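Local structure of RagB/SusD domain protein (Flavobacterium johnsoniae, 5J90) at residues A[120-125]-A[242-247]; A[276-281]-A[424-429]; A[329-334]-A[366-371]. The protein binds chitin and, as a SusD homolog of the RagB/SusD lipoprotein family, probably takes part in chitin uptake at the outer membrane. All blocks are in the same frame, centred on the assembly; numbering follows the deposited sequence.

Contact 1 of 3, residues A[120-125]-A[242-247]; sequences LILKVE and DSFKIV
Leu-122 and Glu-125 of helix 113-134 both meet the ring of Phe-244. This is helix-on-sheet packing inside the SusD-like fold, a largely helical architecture related to TPR proteins. The strand 244-247 pairs antiparallel with strand 326-328, and Phe-244 is the side chain that carries the small sheet to the helix.

Along the helix, Leu-122 is the first to touch. Its side chain does not start out pointing at the strand. With CG beside the backbone N (chi1 -86°) and the chain extended at chi2, its end swings nearer, and CD2 is the methyl that arrives. It comes to 4.0 Å from CZ of Phe-244, at the ring edge and near the ring plane. The two side chains cross at about a right angle. Phe-33, Met-36 and Phe-37 pack on the same leucine. Ile-121 and Val-124 face helices 154-177 and 196-213, and Phe-202 of the latter also stacks with Phe-244.

Glu-125 lies one turn beyond Ile-121, and its backbone N binds Ile-121 O in the regular helical way. Its chain folds at chi2 (58°). It runs past Phe-244 in the opposite direction, and its carboxylate plane is turned 59° from the ring. No hydrogen bond joins the two segments. All three touching residues are buried, and the contact rests on carbon atoms. Thr-190 and Tyr-192 also touch the Phe-244 side chain. The aliphatic part of Glu-125 makes its touch obliquely, with CG 4.0 Å from Phe-244 CE2.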
ATOM      1  N   LEU A 120      22.615 -16.602 -10.887  1.00 10.44           N
ATOM      2  CA  LEU A 120      21.930 -15.568 -10.106  1.00 10.13           C
ATOM      3  C   LEU A 120      21.239 -14.544 -11.002  1.00  9.65           C
ATOM      4  O   LEU A 120      20.116 -14.110 -10.726  1.00  9.34           O
ATOM      5  CB  LEU A 120      22.899 -14.864  -9.154  1.00 10.49           C
ATOM      6  CG  LEU A 120      23.390 -15.689  -7.961  1.00  9.71           C
ATOM      7  CD1 LEU A 120      24.424 -14.899  -7.176  1.00 11.70           C
ATOM      8  CD2 LEU A 120      22.213 -16.092  -7.071  1.00 12.17           C
ATOM      9  N   ILE A 121      21.908 -14.138 -12.076  1.00  9.65           N
ATOM     10  CA  ILE A 121      21.307 -13.181 -12.996  1.00  8.73           C
ATOM     11  C   ILE A 121      20.054 -13.769 -13.644  1.00  9.62           C
ATOM     12  O   ILE A 121      19.003 -13.122 -13.703  1.00  9.52           O
ATOM     13  CB  ILE A 121      22.318 -12.709 -14.063  1.00  9.94           C
ATOM     14  CG1 ILE A 121      23.519 -12.053 -13.380  1.00 10.24           C
ATOM     15  CG2 ILE A 121      21.655 -11.746 -15.041  1.00 10.45           C
ATOM     16  CD1 ILE A 121      24.683 -11.746 -14.343  1.00 11.39           C
ATOM     17  N   LEU A 122      20.154 -15.005 -14.124  1.00  9.94           N
ATOM     18  CA  LEU A 122      18.994 -15.681 -14.699  1.00  9.99           C
ATOM     19  C   LEU A 122      17.887 -15.897 -13.668  1.00  8.79           C
ATOM     20  O   LEU A 122      16.702 -15.782 -13.987  1.00 10.01           O
ATOM     21  CB  LEU A 122      19.411 -17.022 -15.304  1.00 13.53           C
ATOM     22  CG  LEU A 122      19.916 -16.940 -16.732  1.00 16.79           C
ATOM     23  CD1 LEU A 122      20.509 -18.284 -17.131  1.00 17.68           C
ATOM     24  CD2 LEU A 122      18.775 -16.546 -17.659  1.00 15.76           C
ATOM     25  N   LYS A 123      18.286 -16.221 -12.440  1.00  9.54           N
ATOM     26  CA  LYS A 123      17.346 -16.410 -11.343  1.00 10.07           C
ATOM     27  C   LYS A 123      16.521 -15.141 -11.121  1.00  9.22           C
ATOM     28  O   LYS A 123      15.287 -15.204 -11.046  1.00  9.72           O
ATOM     29  CB  LYS A 123      18.098 -16.768 -10.064  1.00  9.81           C
ATOM     30  CG  LYS A 123      17.216 -17.035  -8.851  1.00 10.39           C
ATOM     31  CD  LYS A 123      18.088 -17.126  -7.604  1.00 10.28           C
ATOM     32  CE  LYS A 123      17.290 -17.551  -6.369  1.00 10.86           C
ATOM     33  NZ  LYS A 123      18.134 -17.491  -5.151  1.00 11.97           N
ATOM     34  N   VAL A 124      17.196 -13.998 -11.026  1.00  8.98           N
ATOM     35  CA  VAL A 124      16.488 -12.747 -10.792  1.00  9.39           C
ATOM     36  C   VAL A 124      15.610 -12.402 -12.005  1.00  8.29           C
ATOM     37  O   VAL A 124      14.469 -11.954 -11.847  1.00  8.09           O
ATOM     38  CB  VAL A 124      17.465 -11.618 -10.439  1.00  8.01           C
ATOM     39  CG1 VAL A 124      16.723 -10.283 -10.335  1.00  9.43           C
ATOM     40  CG2 VAL A 124      18.182 -11.940  -9.127  1.00  9.34           C
ATOM     41  N   GLU A 125      16.109 -12.647 -13.211  1.00  7.87           N
ATOM     42  CA  GLU A 125      15.303 -12.395 -14.405  1.00  8.05           C
ATOM     43  C   GLU A 125      14.002 -13.193 -14.388  1.00  7.92           C
ATOM     44  O   GLU A 125      12.936 -12.661 -14.697  1.00  9.22           O
ATOM     45  CB  GLU A 125      16.107 -12.695 -15.675  1.00  8.49           C
ATOM     46  CG  GLU A 125      15.265 -12.797 -16.950  1.00  9.03           C
ATOM     47  CD  GLU A 125      14.437 -11.552 -17.281  1.00  8.95           C
ATOM     48  OE1 GLU A 125      14.676 -10.456 -16.711  1.00  9.55           O
ATOM     49  OE2 GLU A 125      13.524 -11.689 -18.133  1.00  9.73           O
ATOM     50  N   ASP A 242      22.925  -5.090 -27.150  1.00 10.87           N
ATOM     51  CA  ASP A 242      22.975  -5.262 -25.694  1.00 11.03           C
ATOM     52  C   ASP A 242      21.703  -5.899 -25.129  1.00  9.01           C
ATOM     53  O   ASP A 242      21.677  -6.289 -23.950  1.00  9.07           O
ATOM     54  CB  ASP A 242      23.192  -3.918 -24.981  1.00 10.39           C
ATOM     55  CG  ASP A 242      24.520  -3.262 -25.315  1.00 13.27           C
ATOM     56  OD1 ASP A 242      25.490  -3.970 -25.672  1.00 12.85           O
ATOM     57  OD2 ASP A 242      24.578  -2.020 -25.170  1.00 12.04           O
ATOM     58  N   SER A 243      20.655  -5.983 -25.944  1.00  9.75           N
ATOM     59  CA  SER A 243      19.354  -6.471 -25.482  1.00  9.60           C
ATOM     60  C   SER A 243      19.429  -7.902 -24.961  1.00 10.28           C
ATOM     61  O   SER A 243      20.234  -8.708 -25.429  1.00 10.78           O
ATOM     62  CB  SER A 243      18.321  -6.404 -26.607  1.00 10.05           C
ATOM     63  OG  SER A 243      18.137  -5.075 -27.069  1.00 10.74           O
ATOM     64  N   PHE A 244      18.574  -8.220 -23.993  1.00  8.75           N
ATOM     65  CA  PHE A 244      18.485  -9.577 -23.466  1.00  8.42           C
ATOM     66  C   PHE A 244      17.402 -10.336 -24.216  1.00  9.51           C
ATOM     67  O   PHE A 244      16.236  -9.927 -24.249  1.00  9.52           O
ATOM     68  CB  PHE A 244      18.191  -9.584 -21.961  1.00  9.18           C
ATOM     69  CG  PHE A 244      18.303 -10.945 -21.350  1.00  9.89           C
ATOM     70  CD1 PHE A 244      19.538 -11.553 -21.214  1.00 14.77           C
ATOM     71  CD2 PHE A 244      17.173 -11.634 -20.940  1.00 12.37           C
ATOM     72  CE1 PHE A 244      19.651 -12.823 -20.669  1.00 15.97           C
ATOM     73  CE2 PHE A 244      17.284 -12.908 -20.397  1.00 13.28           C
ATOM     74  CZ  PHE A 244      18.525 -13.494 -20.265  1.00 15.08           C
ATOM     75  N   LYS A 245      17.802 -11.441 -24.836  1.00  9.85           N
ATOM     76  CA  LYS A 245      16.884 -12.259 -25.624  1.00 10.17           C
ATOM     77  C   LYS A 245      17.276 -13.722 -25.502  1.00  9.24           C
ATOM     78  O   LYS A 245      18.445 -14.053 -25.266  1.00 10.64           O
ATOM     79  CB  LYS A 245      16.901 -11.837 -27.098  1.00 10.11           C
ATOM     80  CG  LYS A 245      18.256 -12.014 -27.786  1.00 10.39           C
ATOM     81  CD  LYS A 245      18.210 -11.500 -29.221  1.00 12.02           C
ATOM     82  CE  LYS A 245      19.562 -11.590 -29.893  1.00 11.69           C
ATOM     83  NZ  LYS A 245      19.499 -10.967 -31.256  1.00 14.91           N
ATOM     84  N   ILE A 246      16.288 -14.595 -25.650  1.00  9.60           N
ATOM     85  CA  ILE A 246      16.550 -16.014 -25.785  1.00 10.88           C
ATOM     86  C   ILE A 246      16.647 -16.335 -27.267  1.00 11.39           C
ATOM     87  O   ILE A 246      15.727 -16.052 -28.031  1.00 12.13           O
ATOM     88  CB  ILE A 246      15.430 -16.862 -25.158  1.00 11.23           C
ATOM     89  CG1 ILE A 246      15.136 -16.396 -23.722  1.00 11.76           C
ATOM     90  CG2 ILE A 246      15.806 -18.344 -25.211  1.00 12.68           C
ATOM     91  CD1 ILE A 246      16.303 -16.541 -22.759  1.00 12.94           C
ATOM     92  N   VAL A 247      17.785 -16.890 -27.669  1.00 11.61           N
ATOM     93  CA  VAL A 247      17.968 -17.346 -29.041  1.00 11.14           C
ATOM     94  C   VAL A 247      17.800 -18.857 -29.021  1.00 11.34           C
ATOM     95  O   VAL A 247      18.718 -19.589 -28.644  1.00 15.37           O
ATOM     96  CB  VAL A 247      19.362 -16.957 -29.563  1.00 12.35           C
ATOM     97  CG1 VAL A 247      19.551 -17.452 -30.991  1.00 14.69           C
ATOM     98  CG2 VAL A 247      19.556 -15.439 -29.495  1.00 12.59           C
TER

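Contact 2 of 3, residues A[276-281]-A[424-429]; sequences KGYQDP and KWIAGF
Ile-426 of helix 413-428 meets Asp-280 and Tyr-278, which lie where the chain leaves helix 269-277. The isoleucine has the largest share of the contact, and both its branches are used. With CG1 anti to the carbonyl carbon (chi1 -62°) and the chain extended at chi2, CD1 reaches both partners. CG2 lies beside the Asp-280 carboxylate.

Asp-280 comes from the opposite direction. Its OD2 is 3.7 Å from Ile-426 CD1 and 3.8 Å from Ile-426 CG2. These are van der Waals contacts of a carboxylate oxygen with two methyl groups. The polar demand of this buried oxygen is met by Arg-282, through a salt bridge from NH2. The aspartate side chain also caps a backbone N just past Pro-281. Arg-282, which holds the carboxylate through its salt bridge, also touches Ile-426.

Tyr-278 has the smallest part of the three. Its ring edge faces the isoleucine, with CD2 4.1 Å from Ile-426 CD1 and the methyl near the ring plane. The tyrosine OH is hydrogen-bonded to Val-403 O.

Gln-279 takes positive phi between these two residues, and its N binds Lys-276 O at 2.9 Å. The pattern is a Schellman motif closing helix 269-277, followed at once by an aspartate cap before helix 283-286: a tight helix-to-helix turn packed on a third helix.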
ATOM      1  N   LYS A 276      -2.306   3.285 -34.217  1.00 13.50           N
ATOM      2  CA  LYS A 276      -2.958   3.970 -35.340  1.00 14.71           C
ATOM      3  C   LYS A 276      -2.967   5.478 -35.128  1.00 17.26           C
ATOM      4  O   LYS A 276      -2.749   6.244 -36.068  1.00 17.65           O
ATOM      5  CB  LYS A 276      -4.395   3.491 -35.527  1.00 16.91           C
ATOM      6  CG  LYS A 276      -4.560   2.234 -36.344  1.00 20.48           C
ATOM      7  CD  LYS A 276      -6.029   2.096 -36.720  1.00 30.18           C
ATOM      8  CE  LYS A 276      -6.264   1.073 -37.808  1.00 34.43           C
ATOM      9  NZ  LYS A 276      -7.721   0.779 -37.927  1.00 27.29           N
ATOM     10  N   GLY A 277      -3.232   5.915 -33.899  1.00 14.48           N
ATOM     11  CA  GLY A 277      -3.269   7.338 -33.602  1.00 14.72           C
ATOM     12  C   GLY A 277      -1.968   8.016 -33.980  1.00 15.65           C
ATOM     13  O   GLY A 277      -1.954   9.104 -34.566  1.00 17.84           O
ATOM     14  N   TYR A 278      -0.860   7.362 -33.648  1.00 15.16           N
ATOM     15  CA  TYR A 278       0.464   7.889 -33.948  1.00 15.17           C
ATOM     16  C   TYR A 278       0.941   7.556 -35.362  1.00 14.78           C
ATOM     17  O   TYR A 278       2.024   7.976 -35.750  1.00 15.09           O
ATOM     18  CB  TYR A 278       1.494   7.330 -32.961  1.00 14.98           C
ATOM     19  CG  TYR A 278       1.457   7.894 -31.549  1.00 15.27           C
ATOM     20  CD1 TYR A 278       0.940   9.158 -31.271  1.00 13.75           C
ATOM     21  CD2 TYR A 278       1.978   7.157 -30.492  1.00 14.74           C
ATOM     22  CE1 TYR A 278       0.936   9.665 -29.970  1.00 14.19           C
ATOM     23  CE2 TYR A 278       1.979   7.651 -29.199  1.00 13.44           C
ATOM     24  CZ  TYR A 278       1.458   8.900 -28.938  1.00 13.39           C
ATOM     25  OH  TYR A 278       1.478   9.379 -27.640  1.00 13.71           O
ATOM     26  N   GLN A 279       0.147   6.795 -36.115  1.00 13.84           N
ATOM     27  CA  GLN A 279       0.574   6.279 -37.423  1.00 15.60           C
ATOM     28  C   GLN A 279       1.966   5.666 -37.310  1.00 16.80           C
ATOM     29  O   GLN A 279       2.869   5.944 -38.097  1.00 16.80           O
ATOM     30  CB  GLN A 279       0.549   7.379 -38.488  1.00 18.43           C
ATOM     31  CG  GLN A 279      -0.845   7.905 -38.778  1.00 21.88           C
ATOM     32  CD  GLN A 279      -0.851   8.966 -39.861  1.00 35.54           C
ATOM     33  OE1 GLN A 279       0.013   8.978 -40.740  1.00 35.32           O
ATOM     34  NE2 GLN A 279      -1.823   9.868 -39.798  1.00 41.99           N
ATOM     35  N   ASP A 280       2.121   4.826 -36.293  1.00 15.14           N
ATOM     36  CA  ASP A 280       3.412   4.293 -35.908  1.00 12.58           C
ATOM     37  C   ASP A 280       3.853   3.215 -36.895  1.00 12.14           C
ATOM     38  O   ASP A 280       3.156   2.218 -37.063  1.00 13.31           O
ATOM     39  CB  ASP A 280       3.259   3.710 -34.498  1.00 14.07           C
ATOM     40  CG  ASP A 280       4.580   3.440 -33.825  1.00 12.97           C
ATOM     41  OD1 ASP A 280       5.477   2.865 -34.463  1.00 12.58           O
ATOM     42  OD2 ASP A 280       4.721   3.813 -32.632  1.00 13.14           O
ATOM     43  N   PRO A 281       5.018   3.399 -37.539  1.00 12.40           N
ATOM     44  CA  PRO A 281       5.452   2.421 -38.547  1.00 15.09           C
ATOM     45  C   PRO A 281       5.806   1.055 -37.960  1.00 16.40           C
ATOM     46  O   PRO A 281       5.937   0.091 -38.714  1.00 17.06           O
ATOM     47  CB  PRO A 281       6.692   3.075 -39.169  1.00 15.63           C
ATOM     48  CG  PRO A 281       7.198   4.002 -38.119  1.00 17.05           C
ATOM     49  CD  PRO A 281       5.971   4.515 -37.409  1.00 14.34           C
ATOM     50  N   LYS A 424       7.707   3.527 -23.957  1.00  9.33           N
ATOM     51  CA  LYS A 424       8.261   2.318 -23.366  1.00  8.07           C
ATOM     52  C   LYS A 424       7.337   1.125 -23.641  1.00  8.80           C
ATOM     53  O   LYS A 424       7.783   0.036 -24.040  1.00  9.61           O
ATOM     54  CB  LYS A 424       8.396   2.564 -21.862  1.00  9.94           C
ATOM     55  CG  LYS A 424       9.218   1.567 -21.103  1.00  9.49           C
ATOM     56  CD  LYS A 424       9.289   2.044 -19.645  1.00  9.86           C
ATOM     57  CE  LYS A 424      10.099   1.118 -18.788  1.00 10.25           C
ATOM     58  NZ  LYS A 424       9.804   1.413 -17.354  1.00  9.60           N
ATOM     59  N   TRP A 425       6.044   1.349 -23.448  1.00  8.15           N
ATOM     60  CA  TRP A 425       5.019   0.344 -23.689  1.00  8.66           C
ATOM     61  C   TRP A 425       5.035  -0.107 -25.160  1.00  9.62           C
ATOM     62  O   TRP A 425       5.023  -1.305 -25.443  1.00  9.43           O
ATOM     63  CB  TRP A 425       3.676   0.938 -23.270  1.00  8.55           C
ATOM     64  CG  TRP A 425       2.423   0.100 -23.405  1.00  8.90           C
ATOM     65  CD1 TRP A 425       1.883  -0.733 -22.462  1.00  8.87           C
ATOM     66  CD2 TRP A 425       1.490   0.123 -24.496  1.00  9.02           C
ATOM     67  NE1 TRP A 425       0.698  -1.259 -22.915  1.00  8.68           N
ATOM     68  CE2 TRP A 425       0.436  -0.757 -24.167  1.00  8.35           C
ATOM     69  CE3 TRP A 425       1.455   0.785 -25.731  1.00 10.27           C
ATOM     70  CZ2 TRP A 425      -0.650  -0.980 -25.014  1.00  9.60           C
ATOM     71  CZ3 TRP A 425       0.379   0.552 -26.579  1.00 10.38           C
ATOM     72  CH2 TRP A 425      -0.657  -0.322 -26.217  1.00  9.89           C
ATOM     73  N   ILE A 426       5.095   0.838 -26.094  1.00  9.15           N
ATOM     74  CA  ILE A 426       5.154   0.445 -27.505  1.00 10.42           C
ATOM     75  C   ILE A 426       6.416  -0.378 -27.787  1.00  9.67           C
ATOM     76  O   ILE A 426       6.350  -1.418 -28.447  1.00  9.65           O
ATOM     77  CB  ILE A 426       5.084   1.653 -28.475  1.00  8.92           C
ATOM     78  CG1 ILE A 426       3.764   2.404 -28.310  1.00  9.81           C
ATOM     79  CG2 ILE A 426       5.239   1.180 -29.933  1.00 10.21           C
ATOM     80  CD1 ILE A 426       3.727   3.765 -29.027  1.00 12.61           C
ATOM     81  N   ALA A 427       7.561   0.084 -27.291  1.00  8.82           N
ATOM     82  CA  ALA A 427       8.836  -0.572 -27.562  1.00  9.14           C
ATOM     83  C   ALA A 427       8.921  -2.001 -27.021  1.00 10.30           C
ATOM     84  O   ALA A 427       9.619  -2.840 -27.596  1.00 10.42           O
ATOM     85  CB  ALA A 427       9.995   0.276 -27.026  1.00  9.72           C
ATOM     86  N   GLY A 428       8.225  -2.278 -25.913  1.00  8.95           N
ATOM     87  CA  GLY A 428       8.363  -3.561 -25.242  1.00  9.58           C
ATOM     88  C   GLY A 428       7.482  -4.674 -25.778  1.00 10.08           C
ATOM     89  O   GLY A 428       7.608  -5.806 -25.328  1.00 10.61           O
ATOM     90  N   PHE A 429       6.604  -4.366 -26.734  1.00  9.72           N
ATOM     91  CA  PHE A 429       5.742  -5.378 -27.332  1.00  9.59           C
ATOM     92  C   PHE A 429       6.616  -6.494 -27.904  1.00 12.03           C
ATOM     93  O   PHE A 429       7.657  -6.206 -28.504  1.00 12.46           O
ATOM     94  CB  PHE A 429       4.891  -4.739 -28.435  1.00 10.97           C
ATOM     95  CG  PHE A 429       3.946  -5.699 -29.100  1.00 10.51           C
ATOM     96  CD1 PHE A 429       4.305  -6.335 -30.286  1.00 11.18           C
ATOM     97  CD2 PHE A 429       2.706  -5.973 -28.544  1.00 10.58           C
ATOM     98  CE1 PHE A 429       3.443  -7.230 -30.899  1.00 11.28           C
ATOM     99  CE2 PHE A 429       1.839  -6.869 -29.155  1.00 10.42           C
ATOM    100  CZ  PHE A 429       2.215  -7.497 -30.336  1.00 12.12           C
TER

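Contact 3 of 3, residues A[329-334]-A[366-371]; sequences LMNAAE and DQRGVS
Asn-331 and Gln-367 meet amide to amide, and this is the tight part of the contact. In the conformer described, Gln-367 NE2 donates to Asn-331 OD1 at 3.1 Å. The bond is bent, with an angle of 141° at the hydrogen. The donor sits above the carbonyl plane, 61° out of it, and the two amide planes are 80° apart. The glutamine chain runs extended across the asparagine, and OE1 comes to 3.3 Å from Asn-331 CG. A second conformer of Gln-367 exists, and this bond may not persist in it.

Asn-331 stands at the start of helix 332-344. Just before it, Leu-329 and Met-330 pair opposite the single residue Phe-244, a classic beta bulge. The partner segment is the end of helix 353-368, closed by a Schellman motif at Gly-369.

The Arg-368 side is looser and joined through water. Arg-368 NH2 stays 4.0 Å from Asn-331 ND2. One water accepts from ND2 at 3.0 Å and, weakly, from NH2, while the arginine is held by Phe-429 O and Ala-427 O. An alanine in place of Asn-331 would probably leave Gln-367 NE2 without its acceptor and this water without its stronger donor. A second water bridges helix 332-344 to the glutamine: it accepts from Ala-333 N and donates to Gln-367 OE1 at 2.8 Å.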
ATOM      1  N   LEU A 329      13.386 -10.308 -24.132  1.00  8.72           N
ATOM      2  CA  LEU A 329      12.890 -10.168 -22.769  1.00  9.93           C
ATOM      3  C   LEU A 329      13.232  -8.812 -22.149  1.00  9.67           C
ATOM      4  O   LEU A 329      12.588  -8.393 -21.189  1.00 10.48           O
ATOM      5  CB  LEU A 329      13.401 -11.312 -21.892  1.00 10.82           C
ATOM      6  CG  LEU A 329      12.878 -12.689 -22.288  1.00 13.17           C
ATOM      7  CD1 LEU A 329      13.603 -13.765 -21.489  1.00 14.90           C
ATOM      8  CD2 LEU A 329      11.370 -12.770 -22.088  1.00 16.26           C
ATOM      9  N   MET A 330      14.236  -8.124 -22.686  1.00  9.20           N
ATOM     10  CA  MET A 330      14.538  -6.752 -22.266  1.00  9.19           C
ATOM     11  C   MET A 330      15.310  -6.045 -23.379  1.00  9.33           C
ATOM     12  O   MET A 330      16.466  -6.384 -23.650  1.00 10.20           O
ATOM     13  CB  MET A 330      15.336  -6.733 -20.963  1.00 10.11           C
ATOM     14  CG  MET A 330      15.632  -5.322 -20.450  1.00 11.09           C
ATOM     15  SD  MET A 330      16.687  -5.299 -18.980  1.00 13.02           S
ATOM     16  CE  MET A 330      15.536  -5.818 -17.726  1.00 18.85           C
ATOM     17  N   ASN A 331      14.669  -5.073 -24.017  1.00  9.44           N
ATOM     18  CA  ASN A 331      15.291  -4.330 -25.109  1.00  8.62           C
ATOM     19  C   ASN A 331      16.122  -3.159 -24.623  1.00  9.16           C
ATOM     20  O   ASN A 331      15.824  -2.569 -23.586  1.00  9.69           O
ATOM     21  CB  ASN A 331      14.228  -3.754 -26.043  1.00  9.70           C
ATOM     22  CG  ASN A 331      13.350  -4.807 -26.666  1.00  9.74           C
ATOM     23  OD1 ASN A 331      13.826  -5.858 -27.101  1.00 12.96           O
ATOM     24  ND2 ASN A 331      12.061  -4.517 -26.743  1.00 10.96           N
ATOM     25  N   ALA A 332      17.138  -2.785 -25.393  1.00  9.94           N
ATOM     26  CA  ALA A 332      17.906  -1.594 -25.077  1.00  8.70           C
ATOM     27  C   ALA A 332      17.017  -0.354 -24.915  1.00  8.85           C
ATOM     28  O   ALA A 332      17.312   0.512 -24.089  1.00  8.49           O
ATOM     29  CB  ALA A 332      18.982  -1.366 -26.144  1.00 10.95           C
ATOM     30  N   ALA A 333      15.937  -0.257 -25.684  1.00  9.08           N
ATOM     31  CA  ALA A 333      15.050   0.903 -25.573  1.00  8.57           C
ATOM     32  C   ALA A 333      14.567   1.113 -24.138  1.00  8.82           C
ATOM     33  O   ALA A 333      14.506   2.248 -23.658  1.00  8.98           O
ATOM     34  CB  ALA A 333      13.865   0.782 -26.518  1.00  9.91           C
ATOM     35  N   GLU A 334      14.251   0.020 -23.448  1.00  8.71           N
ATOM     36  CA  GLU A 334      13.784   0.108 -22.069  1.00  9.14           C
ATOM     37  C   GLU A 334      14.814   0.788 -21.173  1.00  8.91           C
ATOM     38  O   GLU A 334      14.448   1.543 -20.277  1.00  8.27           O
ATOM     39  CB  GLU A 334      13.466  -1.283 -21.510  1.00  8.88           C
ATOM     40  CG  GLU A 334      13.020  -1.220 -20.047  1.00  8.92           C
ATOM     41  CD  GLU A 334      12.627  -2.554 -19.444  1.00 10.14           C
ATOM     42  OE1 GLU A 334      12.386  -3.526 -20.193  1.00 10.89           O
ATOM     43  OE2 GLU A 334      12.549  -2.618 -18.196  1.00  9.87           O
ATOM     44  N   ASP A 366      15.135   1.616 -34.690  1.00 12.58           N
ATOM     45  CA  ASP A 366      16.256   0.890 -35.277  1.00 13.47           C
ATOM     46  C   ASP A 366      16.111  -0.613 -35.061  1.00 15.84           C
ATOM     47  O   ASP A 366      16.369  -1.411 -35.971  1.00 16.35           O
ATOM     48  CB  ASP A 366      17.583   1.377 -34.696  1.00 13.82           C
ATOM     49  CG  ASP A 366      17.941   2.783 -35.141  1.00 18.71           C
ATOM     50  OD1 ASP A 366      17.342   3.289 -36.116  1.00 21.01           O
ATOM     51  OD2 ASP A 366      18.841   3.376 -34.512  1.00 21.72           O
ATOM     52  N   GLN A 367      15.688  -1.000 -33.858  1.00 14.65           N
ATOM     53  CA  GLN A 367      15.538  -2.407 -33.532  0.61 13.46           C
ATOM     54  C   GLN A 367      14.521  -3.082 -34.450  1.00 12.84           C
ATOM     55  O   GLN A 367      14.703  -4.245 -34.846  1.00 14.15           O
ATOM     56  CB  GLN A 367      15.123  -2.576 -32.070  0.61 13.18           C
ATOM     57  CG  GLN A 367      15.189  -4.011 -31.614  0.61 13.49           C
ATOM     58  CD  GLN A 367      14.921  -4.184 -30.138  0.61 11.41           C
ATOM     59  OE1 GLN A 367      14.128  -3.450 -29.536  0.61 11.50           O
ATOM     60  NE2 GLN A 367      15.572  -5.170 -29.545  0.61 13.88           N
ATOM     61  N   ARG A 368      13.467  -2.351 -34.798  1.00 13.42           N
ATOM     62  CA  ARG A 368      12.395  -2.901 -35.624  1.00 14.69           C
ATOM     63  C   ARG A 368      12.624  -2.678 -37.121  1.00 15.98           C
ATOM     64  O   ARG A 368      11.828  -3.122 -37.940  1.00 18.50           O
ATOM     65  CB  ARG A 368      11.041  -2.317 -35.203  1.00 14.41           C
ATOM     66  CG  ARG A 368      10.763  -2.389 -33.707  1.00 15.71           C
ATOM     67  CD  ARG A 368      10.829  -3.805 -33.168  1.00 16.85           C
ATOM     68  NE  ARG A 368      10.376  -3.829 -31.778  1.00 13.12           N
ATOM     69  CZ  ARG A 368      10.024  -4.924 -31.123  1.00 14.77           C
ATOM     70  NH1 ARG A 368      10.066  -6.110 -31.719  1.00 17.20           N
ATOM     71  NH2 ARG A 368       9.618  -4.829 -29.866  1.00 13.33           N
ATOM     72  N   GLY A 369      13.701  -1.982 -37.471  1.00 14.08           N
ATOM     73  CA  GLY A 369      14.057  -1.787 -38.872  1.00 14.25           C
ATOM     74  C   GLY A 369      13.176  -0.808 -39.621  1.00 18.24           C
ATOM     75  O   GLY A 369      13.000  -0.933 -40.840  1.00 19.21           O
ATOM     76  N   VAL A 370      12.616   0.171 -38.917  1.00 15.35           N
ATOM     77  CA  VAL A 370      11.759   1.163 -39.554  1.00 15.14           C
ATOM     78  C   VAL A 370      12.404   2.541 -39.558  1.00 16.27           C
ATOM     79  O   VAL A 370      13.179   2.890 -38.663  1.00 17.42           O
ATOM     80  CB  VAL A 370      10.353   1.237 -38.916  1.00 17.21           C
ATOM     81  CG1 VAL A 370       9.586  -0.057 -39.170  1.00 21.09           C
ATOM     82  CG2 VAL A 370      10.450   1.532 -37.430  1.00 17.43           C
ATOM     83  N   SER A 371      12.095   3.313 -40.593  1.00 17.76           N
ATOM     84  CA  SER A 371      12.620   4.661 -40.724  1.00 18.66           C
ATOM     85  C   SER A 371      11.583   5.663 -40.232  1.00 17.57           C
ATOM     86  O   SER A 371      10.463   5.287 -39.880  1.00 18.18           O
ATOM     87  CB  SER A 371      12.976   4.942 -42.186  1.00 24.90           C
ATOM     88  OG  SER A 371      11.839   4.773 -43.008  1.00 30.39           O
TER
HETATM   89  O   HOH W   1      10.214  -6.796 -27.246  1.00 15.94           O
HETATM   90  O   HOH W   2      15.540  -1.320 -28.399  1.00 11.03           O

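How the contacts relate
Of the paired elements, helix 113-134 comes first, and contact 1 closes its loop when the chain reaches strand 244-247. Contact 2 opens later, at 276-281, and closes only at 424-429. Contact 3 opens and closes within that interval. Contact 1 is therefore in series with the other two. Contact 3 is also the spatial middle. Leu-329 and Met-330 form backbone bonds with Phe-244 of contact 1, and Arg-368 bonds to the end of helix 413-428. Contacts 1 and 2 do not touch. Contact 1 ties helix 113-134 to sheet 244-247/326-328, contact 2 ties the end of helix 269-277 to helix 413-428, and contact 3 joins helices 332-344 and 353-368.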